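Titin (PDB 2J8H) is the giant elastic protein of muscle, represented here by a rigid tandem of two immunoglobulin domains from its A-band region. Local coordinates at residues P99-H103 with V177-K181. Residues are numbered along the deposited sequence; the frame is centred on the assembly and turned at random.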
ATOM      1  N   PRO A  99     -12.309  -4.678  -6.086  1.00 47.80           N
ATOM      2  CA  PRO A  99     -13.575  -4.187  -5.540  1.00 47.75           C
ATOM      3  C   PRO A  99     -14.302  -3.276  -6.513  1.00 47.03           C
ATOM      4  O   PRO A  99     -13.647  -2.527  -7.251  1.00 47.87           O
ATOM      5  CB  PRO A  99     -13.126  -3.390  -4.311  1.00 48.08           C
ATOM      6  CG  PRO A  99     -11.879  -4.020  -3.921  1.00 47.94           C
ATOM      7  CD  PRO A  99     -11.185  -4.349  -5.192  1.00 48.05           C
ATOM      8  N   ALA A 100     -15.633  -3.327  -6.528  1.00 46.67           N
ATOM      9  CA  ALA A 100     -16.389  -2.427  -7.404  1.00 46.29           C
ATOM     10  C   ALA A 100     -16.108  -1.015  -6.982  1.00 45.92           C
ATOM     11  O   ALA A 100     -16.182  -0.709  -5.794  1.00 44.37           O
ATOM     12  CB  ALA A 100     -17.894  -2.704  -7.350  1.00 46.51           C
ATOM     13  N   LYS A 101     -15.824  -0.144  -7.945  1.00 46.55           N
ATOM     14  CA  LYS A 101     -15.445   1.218  -7.625  1.00 46.94           C
ATOM     15  C   LYS A 101     -15.839   2.141  -8.755  1.00 46.77           C
ATOM     16  O   LYS A 101     -15.661   1.819  -9.915  1.00 47.70           O
ATOM     17  CB  LYS A 101     -13.929   1.288  -7.343  1.00 47.92           C
ATOM     18  CG  LYS A 101     -13.406   2.652  -6.906  1.00 49.50           C
ATOM     19  CD  LYS A 101     -13.740   2.991  -5.465  1.00 54.25           C
ATOM     20  CE  LYS A 101     -13.550   4.537  -5.145  1.00 55.31           C
ATOM     21  NZ  LYS A 101     -14.675   5.420  -5.629  1.00 54.21           N
ATOM     22  N   ILE A 102     -16.413   3.274  -8.397  1.00 47.13           N
ATOM     23  CA  ILE A 102     -16.778   4.311  -9.358  1.00 47.46           C
ATOM     24  C   ILE A 102     -15.674   5.363  -9.309  1.00 47.77           C
ATOM     25  O   ILE A 102     -15.261   5.755  -8.226  1.00 48.01           O
ATOM     26  CB  ILE A 102     -18.107   4.992  -8.983  1.00 47.14           C
ATOM     27  CG1 ILE A 102     -19.279   4.034  -9.089  1.00 45.89           C
ATOM     28  CG2 ILE A 102     -18.351   6.200  -9.868  1.00 47.45           C
ATOM     29  CD1 ILE A 102     -19.422   3.378 -10.432  1.00 46.73           C
ATOM     30  N   HIS A 103     -15.207   5.794 -10.474  1.00 47.63           N
ATOM     31  CA  HIS A 103     -14.094   6.744 -10.588  1.00 48.04           C
ATOM     32  C   HIS A 103     -14.544   7.998 -11.300  1.00 48.85           C
ATOM     33  O   HIS A 103     -14.514   8.057 -12.530  1.00 51.04           O
ATOM     34  CB  HIS A 103     -12.963   6.158 -11.424  1.00 48.34           C
ATOM     35  CG  HIS A 103     -12.479   4.825 -10.952  1.00 47.59           C
ATOM     36  ND1 HIS A 103     -11.808   4.659  -9.767  1.00 50.17           N
ATOM     37  CD2 HIS A 103     -12.557   3.597 -11.518  1.00 51.02           C
ATOM     38  CE1 HIS A 103     -11.504   3.378  -9.613  1.00 50.78           C
ATOM     39  NE2 HIS A 103     -11.952   2.716 -10.661  1.00 48.69           N
ATOM     40  N   VAL A 177     -27.480   9.208  -9.468  1.00 46.69           N
ATOM     41  CA  VAL A 177     -26.655   8.347  -8.660  1.00 46.96           C
ATOM     42  C   VAL A 177     -26.298   7.112  -9.484  1.00 47.14           C
ATOM     43  O   VAL A 177     -27.178   6.458 -10.023  1.00 47.57           O
ATOM     44  CB  VAL A 177     -27.374   7.947  -7.366  1.00 46.97           C
ATOM     45  CG1 VAL A 177     -26.496   7.017  -6.549  1.00 46.23           C
ATOM     46  CG2 VAL A 177     -27.754   9.198  -6.561  1.00 48.15           C
ATOM     47  N   VAL A 178     -25.002   6.833  -9.607  1.00 47.44           N
ATOM     48  CA  VAL A 178     -24.521   5.631 -10.290  1.00 47.36           C
ATOM     49  C   VAL A 178     -23.856   4.746  -9.233  1.00 48.22           C
ATOM     50  O   VAL A 178     -23.137   5.241  -8.332  1.00 47.70           O
ATOM     51  CB  VAL A 178     -23.539   5.962 -11.423  1.00 48.01           C
ATOM     52  CG1 VAL A 178     -22.387   6.802 -10.915  1.00 47.07           C
ATOM     53  CG2 VAL A 178     -23.056   4.665 -12.132  1.00 46.89           C
ATOM     54  N   CYS A 179     -24.126   3.451  -9.316  1.00 48.40           N
ATOM     55  CA  CYS A 179     -23.665   2.528  -8.310  1.00 47.55           C
ATOM     56  C   CYS A 179     -23.094   1.297  -8.987  1.00 47.48           C
ATOM     57  O   CYS A 179     -23.654   0.830  -9.974  1.00 47.14           O
ATOM     58  CB  CYS A 179     -24.837   2.206  -7.396  1.00 48.15           C
ATOM     59  SG  CYS A 179     -24.508   1.051  -6.030  1.00 52.24           S
ATOM     60  N   ALA A 180     -21.956   0.813  -8.485  1.00 46.21           N
ATOM     61  CA  ALA A 180     -21.332  -0.422  -8.948  1.00 45.95           C
ATOM     62  C   ALA A 180     -21.261  -1.360  -7.755  1.00 45.35           C
ATOM     63  O   ALA A 180     -20.824  -0.949  -6.678  1.00 43.38           O
ATOM     64  CB  ALA A 180     -19.929  -0.146  -9.508  1.00 45.61           C
ATOM     65  N   LYS A 181     -21.689  -2.609  -7.952  1.00 45.71           N
ATOM     66  CA  LYS A 181     -21.682  -3.642  -6.915  1.00 46.75           C
ATOM     67  C   LYS A 181     -21.057  -4.926  -7.443  1.00 46.49           C
ATOM     68  O   LYS A 181     -21.412  -5.397  -8.526  1.00 45.99           O
ATOM     69  CB  LYS A 181     -23.108  -4.022  -6.477  1.00 47.50           C
ATOM     70  CG  LYS A 181     -24.003  -2.899  -6.008  1.00 50.86           C
ATOM     71  CD  LYS A 181     -25.503  -3.225  -6.262  1.00 50.95           C
ATOM     72  CE  LYS A 181     -26.436  -2.124  -5.705  1.00 53.53           C
ATOM     73  NZ  LYS A 181     -26.382  -0.813  -6.423  1.00 55.95           N
TER
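Segments 99-102 and 177-181, which touch through A100 and I102 on one side and V178 and A180 on the other, run nearly antiparallel, at 166°, with their axes 5.8 Å apart at closest approach. They face each other across the interior of an immunoglobulin beta-sandwich, the second I-set domain of the tandem. Segment 99-102 bonds to strand 123-131 (K101 with S129), whereas 177-181 lies between strands 185-196 (V178 with K189) and 135-140 (C179 with T137). The contact therefore joins the two sheets through apolar side chains. Its first segment is the end of the long strand 86-102, which belongs to the sheet of the preceding domain and continues without a break into this one. At the domain junction A100 and A180 meet methyl to methyl, CB to CB 3.9 Å, and P134 touches both. A100 CB also sits 3.5 Å from A180 O, so the methyl rests against backbone as well. I102 spreads its two branches: with CG1 anti to the carbonyl carbon (chi1 -66°), CD1 reaches A180 CB at 3.7 Å, while CG2 lies 4.2 Å from V178 CG1. I126 touches both I102 and V178. K101 points away from 177-181 and pairs with D187, whose carboxylate also accepts the backbone N-H of I102. K101 NZ also donates a hydrogen bond to I102 O (2.7 Å), in the carbonyl plane at a C=O...N angle of 153°.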